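Local coordinates for periplasmic beta-glucosidase (Pseudomonas aeruginosa, PDB 6R5T), which probably hydrolyses terminal non-reducing beta-D-glucosyl residues in the periplasm, releasing beta-D-glucose as a family 3 glycoside hydrolase, at residues F248-T252 against R315-A320; E271-T275 against L291-L296; S622-L626 against L637-V641; T653-L659 against E672-K678. The protein carries 1 engineered substitution. All blocks are in the same frame, centred on the assembly; numbering follows the deposited sequence.

Contact 1: residues F248-T252 against R315-A320; sequences FKGLT and RDVLAA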
# COMPACT_ATOMS: atom_id res chain seq x y z
N PHE A 248 -8.53 23.89 19.12
CA PHE A 248 -9.55 23.03 19.75
C PHE A 248 -9.56 23.28 21.26
O PHE A 248 -8.46 23.28 21.84
CB PHE A 248 -9.22 21.57 19.50
CG PHE A 248 -10.15 20.58 20.15
CD1 PHE A 248 -11.51 20.58 19.87
CD2 PHE A 248 -9.64 19.64 21.03
CE1 PHE A 248 -12.33 19.64 20.48
CE2 PHE A 248 -10.48 18.70 21.62
CZ PHE A 248 -11.80 18.67 21.30
N LYS A 249 -10.75 23.53 21.82
CA LYS A 249 -10.90 23.87 23.26
C LYS A 249 -11.57 22.76 24.06
O LYS A 249 -11.91 22.98 25.23
CB LYS A 249 -11.75 25.13 23.42
CG LYS A 249 -11.24 26.32 22.63
CD LYS A 249 -9.89 26.76 23.10
CE LYS A 249 -9.93 28.15 23.72
NZ LYS A 249 -8.74 28.40 24.56
N GLY A 250 -11.82 21.59 23.46
CA GLY A 250 -12.63 20.53 24.05
C GLY A 250 -11.78 19.44 24.66
O GLY A 250 -10.63 19.68 25.13
N LEU A 251 -12.37 18.26 24.73
CA LEU A 251 -11.88 17.11 25.48
C LEU A 251 -11.21 16.10 24.54
O LEU A 251 -11.85 15.68 23.52
CB LEU A 251 -13.09 16.47 26.16
CG LEU A 251 -12.81 15.23 26.99
CD1 LEU A 251 -11.89 15.57 28.14
CD2 LEU A 251 -14.11 14.61 27.48
N THR A 252 -10.00 15.67 24.85
CA THR A 252 -9.39 14.52 24.13
C THR A 252 -9.61 13.24 24.92
O THR A 252 -9.37 13.18 26.16
CB THR A 252 -7.93 14.79 23.82
OG1 THR A 252 -7.27 15.09 25.06
CG2 THR A 252 -7.74 15.95 22.87
N ARG A 315 -9.83 20.21 33.64
CA ARG A 315 -10.60 21.34 33.15
C ARG A 315 -11.38 20.93 31.90
O ARG A 315 -12.54 21.28 31.79
CB ARG A 315 -9.72 22.55 32.85
CG ARG A 315 -10.44 23.73 32.21
CD ARG A 315 -10.38 23.67 30.66
NE ARG A 315 -11.38 24.52 30.03
CZ ARG A 315 -11.90 24.35 28.81
NH1 ARG A 315 -11.55 23.32 28.04
NH2 ARG A 315 -12.83 25.19 28.38
N ASP A 316 -10.76 20.15 31.02
CA ASP A 316 -11.44 19.75 29.78
C ASP A 316 -12.62 18.84 30.10
O ASP A 316 -13.68 18.98 29.44
CB ASP A 316 -10.44 19.13 28.81
CG ASP A 316 -9.42 20.08 28.21
OD1 ASP A 316 -9.58 21.30 28.39
OD2 ASP A 316 -8.43 19.56 27.60
N VAL A 317 -12.49 17.93 31.07
CA VAL A 317 -13.63 17.06 31.42
C VAL A 317 -14.76 17.93 32.00
O VAL A 317 -15.93 17.75 31.61
CB VAL A 317 -13.19 15.97 32.40
CG1 VAL A 317 -14.40 15.19 32.90
CG2 VAL A 317 -12.19 15.03 31.71
N LEU A 318 -14.42 18.83 32.93
CA LEU A 318 -15.44 19.64 33.61
C LEU A 318 -16.12 20.55 32.59
O LEU A 318 -17.35 20.71 32.67
CB LEU A 318 -14.77 20.45 34.73
CG LEU A 318 -14.19 19.63 35.88
CD1 LEU A 318 -13.58 20.58 36.90
CD2 LEU A 318 -15.20 18.71 36.52
N ALA A 319 -15.37 21.06 31.65
CA ALA A 319 -15.95 21.97 30.64
C ALA A 319 -16.92 21.19 29.74
O ALA A 319 -17.93 21.74 29.36
CB ALA A 319 -14.87 22.63 29.84
N ALA A 320 -16.63 19.94 29.41
CA ALA A 320 -17.57 19.13 28.62
C ALA A 320 -18.87 18.92 29.40
O ALA A 320 -19.97 19.04 28.83
CB ALA A 320 -16.95 17.82 28.24

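Contact 2: residues E271-T275 against L291-L296; sequences ERDAT and LYSTWL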
# COMPACT_ATOMS: atom_id res chain seq x y z
N GLU A 271 3.99 0.72 32.50
CA GLU A 271 2.72 1.50 32.52
C GLU A 271 2.96 2.93 33.02
O GLU A 271 2.23 3.83 32.67
CB GLU A 271 1.73 0.80 33.44
CG GLU A 271 1.21 -0.49 32.88
CD GLU A 271 0.14 -1.08 33.79
OE1 GLU A 271 -0.22 -0.45 34.86
OE2 GLU A 271 -0.36 -2.10 33.41
N ARG A 272 3.89 3.14 33.95
CA ARG A 272 4.20 4.47 34.49
C ARG A 272 4.66 5.40 33.36
O ARG A 272 4.19 6.52 33.24
CB ARG A 272 5.29 4.29 35.54
CG ARG A 272 5.73 5.55 36.24
CD ARG A 272 6.72 5.17 37.35
NE ARG A 272 7.04 6.40 38.04
CZ ARG A 272 7.16 6.54 39.37
NH1 ARG A 272 7.02 5.51 40.20
NH2 ARG A 272 7.45 7.75 39.84
N ASP A 273 5.61 4.91 32.57
CA ASP A 273 6.17 5.72 31.45
C ASP A 273 5.07 5.89 30.39
O ASP A 273 4.98 6.97 29.83
CB ASP A 273 7.43 5.07 30.90
CG ASP A 273 8.60 5.14 31.87
OD1 ASP A 273 8.54 5.97 32.82
OD2 ASP A 273 9.55 4.34 31.70
N ALA A 274 4.23 4.89 30.15
CA ALA A 274 3.14 5.06 29.17
C ALA A 274 2.19 6.19 29.60
O ALA A 274 1.78 7.07 28.79
CB ALA A 274 2.42 3.76 28.98
N THR A 275 1.85 6.21 30.91
CA THR A 275 0.92 7.22 31.43
C THR A 275 1.52 8.63 31.24
O THR A 275 0.81 9.57 30.82
CB THR A 275 0.67 6.93 32.92
OG1 THR A 275 0.09 5.63 33.05
CG2 THR A 275 -0.23 7.97 33.52
N LEU A 291 -4.77 3.35 33.83
CA LEU A 291 -3.37 3.73 34.07
C LEU A 291 -3.31 5.12 34.70
O LEU A 291 -2.44 5.32 35.55
CB LEU A 291 -2.56 3.68 32.77
CG LEU A 291 -1.78 2.39 32.58
CD1 LEU A 291 -2.70 1.19 32.56
CD2 LEU A 291 -0.96 2.42 31.29
N TYR A 292 -4.18 6.04 34.32
CA TYR A 292 -4.10 7.41 34.86
C TYR A 292 -4.32 7.38 36.38
O TYR A 292 -3.55 8.01 37.12
CB TYR A 292 -5.09 8.37 34.21
CG TYR A 292 -4.66 8.98 32.89
CD1 TYR A 292 -3.71 8.36 32.09
CD2 TYR A 292 -5.26 10.12 32.43
CE1 TYR A 292 -3.32 8.95 30.89
CE2 TYR A 292 -4.89 10.71 31.23
CZ TYR A 292 -3.89 10.14 30.48
OH TYR A 292 -3.51 10.68 29.29
N SER A 293 -5.37 6.70 36.83
CA SER A 293 -5.66 6.62 38.28
C SER A 293 -4.53 5.89 39.01
O SER A 293 -4.26 6.23 40.16
CB SER A 293 -6.96 5.95 38.50
OG SER A 293 -8.03 6.78 38.05
N THR A 294 -3.89 4.92 38.37
CA THR A 294 -2.83 4.10 39.02
C THR A 294 -1.54 4.91 39.14
O THR A 294 -0.83 4.78 40.13
CB THR A 294 -2.61 2.80 38.25
OG1 THR A 294 -3.86 2.10 38.14
CG2 THR A 294 -1.52 1.93 38.85
N TRP A 295 -1.19 5.72 38.13
CA TRP A 295 0.18 6.25 38.02
C TRP A 295 0.28 7.76 38.11
O TRP A 295 1.38 8.23 38.37
CB TRP A 295 0.85 5.77 36.72
CG TRP A 295 1.04 4.30 36.76
CD1 TRP A 295 0.32 3.38 36.08
CD2 TRP A 295 1.97 3.56 37.56
NE1 TRP A 295 0.78 2.13 36.34
CE2 TRP A 295 1.78 2.20 37.26
CE3 TRP A 295 2.98 3.90 38.47
CZ2 TRP A 295 2.52 1.17 37.86
CZ3 TRP A 295 3.72 2.88 39.05
CH2 TRP A 295 3.48 1.54 38.75
N LEU A 296 -0.75 8.55 37.87
CA LEU A 296 -0.54 10.02 37.85
C LEU A 296 -0.06 10.54 39.21
O LEU A 296 0.77 11.44 39.19
CB LEU A 296 -1.81 10.77 37.40
CG LEU A 296 -2.11 10.67 35.88
CD1 LEU A 296 -3.44 11.29 35.56
CD2 LEU A 296 -1.02 11.27 35.02

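Contact 3: residues S622-L626 against L637-V641; sequences SPLRL and LEARV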
# COMPACT_ATOMS: atom_id res chain seq x y z
N SER A 622 -26.13 20.09 -20.23
CA SER A 622 -25.77 21.07 -21.26
C SER A 622 -24.28 21.33 -21.14
O SER A 622 -23.63 20.91 -20.18
CB SER A 622 -26.58 22.32 -21.09
OG SER A 622 -26.19 23.05 -19.93
N PRO A 623 -23.69 22.06 -22.11
CA PRO A 623 -22.26 22.34 -22.05
C PRO A 623 -21.93 23.17 -20.82
O PRO A 623 -22.70 24.05 -20.43
CB PRO A 623 -22.02 23.16 -23.33
CG PRO A 623 -23.15 22.77 -24.23
CD PRO A 623 -24.34 22.62 -23.32
N LEU A 624 -20.78 22.88 -20.23
CA LEU A 624 -20.30 23.64 -19.08
C LEU A 624 -19.89 25.05 -19.54
O LEU A 624 -19.18 25.15 -20.55
CB LEU A 624 -19.10 22.91 -18.50
CG LEU A 624 -18.38 23.64 -17.37
CD1 LEU A 624 -19.26 23.86 -16.17
CD2 LEU A 624 -17.13 22.88 -17.00
N ARG A 625 -20.32 26.04 -18.80
CA ARG A 625 -19.95 27.45 -19.07
C ARG A 625 -19.42 28.09 -17.79
O ARG A 625 -20.07 28.02 -16.74
CB ARG A 625 -21.17 28.16 -19.67
CG ARG A 625 -21.61 27.58 -21.02
CD ARG A 625 -20.63 27.87 -22.17
NE ARG A 625 -21.00 27.38 -23.51
CZ ARG A 625 -20.42 26.35 -24.16
NH1 ARG A 625 -19.46 25.64 -23.59
NH2 ARG A 625 -20.83 26.00 -25.38
N LEU A 626 -18.28 28.78 -17.89
CA LEU A 626 -17.72 29.54 -16.76
C LEU A 626 -18.06 31.03 -16.95
O LEU A 626 -18.09 31.47 -18.11
CB LEU A 626 -16.21 29.35 -16.70
CG LEU A 626 -15.72 27.91 -16.64
CD1 LEU A 626 -14.20 27.88 -16.50
CD2 LEU A 626 -16.38 27.18 -15.48
N LEU A 637 -15.86 32.79 -9.01
CA LEU A 637 -16.19 32.34 -10.37
C LEU A 637 -17.47 31.51 -10.24
O LEU A 637 -17.64 30.82 -9.19
CB LEU A 637 -15.00 31.47 -10.81
CG LEU A 637 -15.01 31.00 -12.26
CD1 LEU A 637 -14.00 31.79 -13.06
CD2 LEU A 637 -14.72 29.51 -12.35
N GLU A 638 -18.32 31.56 -11.26
CA GLU A 638 -19.46 30.61 -11.40
C GLU A 638 -19.21 29.63 -12.55
O GLU A 638 -18.80 30.05 -13.65
CB GLU A 638 -20.77 31.38 -11.58
CG GLU A 638 -21.16 32.20 -10.36
CD GLU A 638 -22.42 33.02 -10.56
OE1 GLU A 638 -22.88 33.14 -11.73
OE2 GLU A 638 -22.96 33.51 -9.54
N ALA A 639 -19.58 28.37 -12.32
CA ALA A 639 -19.61 27.30 -13.33
C ALA A 639 -21.06 26.90 -13.46
O ALA A 639 -21.68 26.50 -12.43
CB ALA A 639 -18.74 26.17 -12.87
N ARG A 640 -21.61 27.05 -14.66
CA ARG A 640 -23.03 26.77 -14.88
C ARG A 640 -23.23 25.62 -15.83
O ARG A 640 -22.58 25.53 -16.90
CB ARG A 640 -23.75 28.00 -15.43
CG ARG A 640 -23.91 29.10 -14.40
CD ARG A 640 -24.77 30.25 -14.94
NE ARG A 640 -24.70 31.33 -13.96
CZ ARG A 640 -25.75 31.97 -13.44
NH1 ARG A 640 -26.98 31.70 -13.85
NH2 ARG A 640 -25.55 32.91 -12.54
N VAL A 641 -24.20 24.79 -15.49
CA VAL A 641 -24.64 23.70 -16.36
C VAL A 641 -26.13 23.49 -16.12
O VAL A 641 -26.58 23.70 -14.99
CB VAL A 641 -23.79 22.46 -16.08
CG1 VAL A 641 -24.10 21.85 -14.71
CG2 VAL A 641 -23.86 21.48 -17.19

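Contact 4: residues T653-L659 against E672-K678; sequences TVVQLYL and ELRGFRK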
# COMPACT_ATOMS: atom_id res chain seq x y z
N THR A 653 -30.24 12.56 -9.54
CA THR A 653 -28.82 12.27 -9.82
C THR A 653 -27.99 13.32 -9.11
O THR A 653 -28.53 14.21 -8.40
CB THR A 653 -28.54 12.18 -11.32
OG1 THR A 653 -27.19 11.73 -11.49
CG2 THR A 653 -28.66 13.52 -12.01
N VAL A 654 -26.69 13.16 -9.19
CA VAL A 654 -25.76 14.06 -8.47
C VAL A 654 -24.81 14.65 -9.52
O VAL A 654 -24.02 13.88 -10.14
CB VAL A 654 -24.96 13.33 -7.39
CG1 VAL A 654 -24.07 14.32 -6.64
CG2 VAL A 654 -25.89 12.56 -6.44
N VAL A 655 -24.87 15.96 -9.69
CA VAL A 655 -23.94 16.69 -10.58
C VAL A 655 -22.69 17.00 -9.79
O VAL A 655 -22.79 17.57 -8.67
CB VAL A 655 -24.57 17.96 -11.14
CG1 VAL A 655 -23.61 18.64 -12.09
CG2 VAL A 655 -25.87 17.64 -11.85
N GLN A 656 -21.55 16.55 -10.30
CA GLN A 656 -20.27 16.64 -9.57
C GLN A 656 -19.35 17.64 -10.28
O GLN A 656 -19.27 17.59 -11.50
CB GLN A 656 -19.62 15.26 -9.52
CG GLN A 656 -20.54 14.27 -8.81
CD GLN A 656 -20.38 12.85 -9.29
OE1 GLN A 656 -19.25 12.36 -9.45
NE2 GLN A 656 -21.51 12.14 -9.43
N LEU A 657 -18.67 18.46 -9.50
CA LEU A 657 -17.69 19.41 -9.99
C LEU A 657 -16.32 19.00 -9.47
O LEU A 657 -16.14 18.91 -8.23
CB LEU A 657 -18.06 20.83 -9.59
CG LEU A 657 -17.14 21.87 -10.24
CD1 LEU A 657 -17.88 23.14 -10.55
CD2 LEU A 657 -15.93 22.15 -9.36
N TYR A 658 -15.37 18.90 -10.37
CA TYR A 658 -13.97 18.56 -10.03
C TYR A 658 -13.08 19.68 -10.53
O TYR A 658 -13.37 20.31 -11.57
CB TYR A 658 -13.54 17.22 -10.64
CG TYR A 658 -14.42 16.07 -10.21
CD1 TYR A 658 -15.56 15.75 -10.90
CD2 TYR A 658 -14.08 15.30 -9.11
CE1 TYR A 658 -16.37 14.67 -10.50
CE2 TYR A 658 -14.87 14.24 -8.70
CZ TYR A 658 -15.99 13.90 -9.41
OH TYR A 658 -16.75 12.87 -8.90
N LEU A 659 -11.97 19.87 -9.84
CA LEU A 659 -10.93 20.82 -10.30
C LEU A 659 -9.62 20.08 -10.55
O LEU A 659 -9.28 19.19 -9.76
CB LEU A 659 -10.68 21.88 -9.22
CG LEU A 659 -11.72 22.99 -9.14
CD1 LEU A 659 -11.30 24.04 -8.15
CD2 LEU A 659 -11.94 23.63 -10.49
N GLU A 672 -10.05 16.72 -8.38
CA GLU A 672 -10.36 16.79 -6.95
C GLU A 672 -11.80 17.30 -6.83
O GLU A 672 -12.11 18.33 -7.43
CB GLU A 672 -9.43 17.73 -6.20
CG GLU A 672 -7.99 17.25 -6.13
CD GLU A 672 -7.11 18.05 -5.17
OE1 GLU A 672 -6.80 19.21 -5.55
OE2 GLU A 672 -6.72 17.54 -4.06
N LEU A 673 -12.68 16.59 -6.13
CA LEU A 673 -14.07 17.08 -5.96
C LEU A 673 -14.05 18.46 -5.27
O LEU A 673 -13.40 18.59 -4.21
CB LEU A 673 -14.86 16.10 -5.13
CG LEU A 673 -16.35 16.38 -5.02
CD1 LEU A 673 -17.06 16.12 -6.33
CD2 LEU A 673 -16.93 15.50 -3.94
N ARG A 674 -14.81 19.39 -5.82
CA ARG A 674 -14.92 20.73 -5.22
C ARG A 674 -16.38 21.20 -5.21
O ARG A 674 -16.61 22.30 -4.75
CB ARG A 674 -14.03 21.77 -5.91
CG ARG A 674 -12.56 21.61 -5.60
CD ARG A 674 -12.30 21.88 -4.15
NE ARG A 674 -10.90 21.84 -3.83
CZ ARG A 674 -10.26 20.84 -3.30
NH1 ARG A 674 -10.88 19.68 -3.11
NH2 ARG A 674 -8.99 21.01 -2.94
N GLY A 675 -17.34 20.39 -5.59
CA GLY A 675 -18.74 20.75 -5.38
C GLY A 675 -19.64 19.66 -5.89
O GLY A 675 -19.17 18.80 -6.67
N PHE A 676 -20.87 19.68 -5.45
CA PHE A 676 -21.85 18.74 -6.00
C PHE A 676 -23.26 19.26 -5.72
O PHE A 676 -23.43 20.13 -4.84
CB PHE A 676 -21.68 17.34 -5.42
CG PHE A 676 -21.81 17.22 -3.94
CD1 PHE A 676 -23.04 17.01 -3.36
CD2 PHE A 676 -20.68 17.35 -3.14
CE1 PHE A 676 -23.13 16.86 -1.98
CE2 PHE A 676 -20.78 17.26 -1.76
CZ PHE A 676 -22.02 17.02 -1.20
N ARG A 677 -24.19 18.75 -6.50
CA ARG A 677 -25.62 19.13 -6.34
C ARG A 677 -26.42 17.88 -6.59
O ARG A 677 -26.38 17.36 -7.73
CB ARG A 677 -26.06 20.24 -7.29
CG ARG A 677 -27.17 21.16 -6.75
CD ARG A 677 -26.62 22.16 -5.71
NE ARG A 677 -25.93 23.36 -6.22
CZ ARG A 677 -24.69 23.75 -5.92
NH1 ARG A 677 -23.90 23.06 -5.10
NH2 ARG A 677 -24.24 24.87 -6.46
N LYS A 678 -27.18 17.44 -5.61
CA LYS A 678 -28.13 16.36 -5.86
C LYS A 678 -29.45 17.01 -6.26
O LYS A 678 -29.94 17.88 -5.52
CB LYS A 678 -28.32 15.51 -4.63
CG LYS A 678 -29.24 14.35 -4.89
CD LYS A 678 -29.23 13.42 -3.76
CE LYS A 678 -29.78 12.05 -4.03
NZ LYS A 678 -30.11 11.56 -2.66
O HOH W 1 -7.35 20.33 -7.86

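Contact 1: residues F248-T252 against R315-A320
Arg-315 turns the edge of its guanidinium to the backbone of Lys-249, NH1 donating to Lys-249 O at 2.9 Å with an N-H...O angle of 155°. The same NH1 makes a salt bridge with Asp-316 OD1 at 2.8 Å, meeting that oxygen on its anti side, though out of the carboxylate plane. Both acceptors lie near the guanidinium plane and so help fix its rotation, while Ala-319 CB sits over one face. A bend at chi2 (-92°) folds the arginine back along its own helix, and NH2 continues to a salt bridge with Glu-4. The carboxylate of Asp-316 leans toward Gly-250, but OD2 and Gly-250 O, 3.3 Å apart, are two acceptors. Arg-243 serves both, binding OD2 through NH2 and the carbonyl through NH1, which probably eases their repulsion. Beyond this polar end the contact turns apolar. Leu-251, with CG anti to its backbone N (chi1 179°), passes Val-317 at a slant, CD1 to CG2 3.6 Å, and its CD2 lies 4.4 Å from Ala-320 CB. The arrangement is that of a TIM barrel: the start of parallel strand 251-253 and the loop before it are covered from outside by helix 307-323.

Contact 2: residues E271-T275 against L291-L296
Glu-271 and Trp-295 form the hydrogen bond that joins segments 271-275 and 291-296, whose axes pass 9.1 Å apart at a crossing angle of -104°. These helices precede and follow strand 286-287, the last of the TIM barrel. Trp-295 NE1 points almost straight at Glu-271 OE1, 3.1 Å away with an angle of 175° at the hydrogen. OE1 accepts through its anti lone pair, and the carboxylate stands nearly perpendicular to the indole plane. Aromatic contact adds to this. The extended chain of Arg-272 (chi1 -179°) crosses the indole at about a right angle, CB lying over the six-membered ring 4.0 Å from its centroid, while its guanidinium makes a salt bridge with Glu-304. Apolar packing centres on Thr-275, a knob among Leu-291, Tyr-292, Trp-295 and Leu-296; its CG2 meets Leu-296 CD2 at 3.7 Å and Tyr-292 CD1 at 3.8 Å. The hydroxyl OG1 faces Leu-291 CB at 3.3 Å but donates to Glu-271 O, 2.8 Å away, a carbonyl that also accepts Thr-275 N from the opposite face. With OG1 bonded inside its own helix, Thr-275 can sit among largely apolar side chains, and the nearly straight bond, with Arg-272 CB and Thr-294 CG2 over opposite indole faces, restricts how the ring turns.

Contact 3: residues S622-L626 against L637-V641
Leu-624 and Leu-626 both lean on Ala-639, where antiparallel edge strand 619-626 pairs with strand 636-645 in the three-stranded sheet of a fibronectin type III-like beta sandwich. The small alanine makes a shallow hollow in strand 636-645. Leu-626 fills it most closely, its CD2 lying 3.7 Å from Ala-639 CB and 4.2 Å from Leu-637 CD2. Leu-624 comes in with CD1 at 4.1 Å from the same Ala-639 CB, its CG turned anti to the backbone N (chi1 174°). Beyond, in the sandwich interior, Leu-624 and Val-641 touch Val-718 of strand 712-719. At the loop end the fit is tightest: Val-641 CG2 butts against Ser-622 O at 3.1 Å, beside the serine OG, which is bonded to Thr-642 N. In the backbone, Arg-625 and Arg-640 are a hydrogen-bonded pair, joined in both directions, and Leu-626 with Ala-639 the adjoining non-hydrogen-bonded pair. The two arginines rise on the opposite face, ends diverging. Arg-625 curls back over Pro-623, whose CB lies over the rim of one guanidinium face. Arg-640 reaches Glu-688 through NH1, while NH2 makes a salt bridge with Glu-638 OE1 at 2.8 Å, on the syn side but out of the carboxylate plane.

Contact 4: residues T653-L659 against E672-K678
Leu-673 carries CG anti to its backbone N (chi1 -173°) and Tyr-658 carries CG anti to its carbonyl carbon (chi1 -58°); together these torsions lay the leucine methyl CD1 over one face of the phenol. This CH-pi contact, 4.1 Å from CD1 to the ring centroid and 25° off the normal, lies in a beta hairpin of the fibronectin type III-like domain, just past a classic beta bulge. There Arg-674 and Gly-675 both face Leu-657: Leu-657 O accepts from Arg-674 N at 2.8 Å and only weakly from Gly-675 N at 3.3 Å. The extra residue shifts the pairing by one, so that Tyr-658 stands opposite Leu-673 while Gln-656 pairs with Phe-676. The tyrosine hydroxyl is held in turn, OH donating to Gln-656 OE1 at 2.6 Å on an in-plane lone pair, and the amide NE2 goes to Val-654 O and Gly-611 O. Phe-676 brings its CB close to Val-655 O and, at 4.0 Å, to Val-654 CG1; its ring meets Trp-98 edge-to-face and packs on helix 146-161, tying the hairpin to the N-terminal domain. On the other face, Leu-657 and Val-655 point into the sandwich. The far end approaches the magnesium site, where Glu-672, paired with Arg-668, lies about 6 Å from the metal-binding Asp-661, side chain to side chain. A water bridges Glu-672 OE1 at 2.6 Å to Leu-659 O at 2.9 Å.

How the contacts relate
From the N terminus, the chain first reaches the TIM-barrel domain, where contact 1 closes a long loop by bringing helix 307-323 back to strand 251-253. Contact 2 falls wholly within that loop, joining the successive helices 271-281 and 291-301; their centres are about 20 Å apart and the two contacts do not touch. Contacts 3 and 4 follow in series, each a short local closure in the beta sandwich. Strand 636-645 of contact 3 leads directly into strand 651-660 of contact 4, and the two sheets pack against each other, Ala-639 CB lying 3.9 Å from Leu-657 CD1. Contacts 2 and 3, about 59 Å apart between centres, lie on opposite sides of the chain's centre.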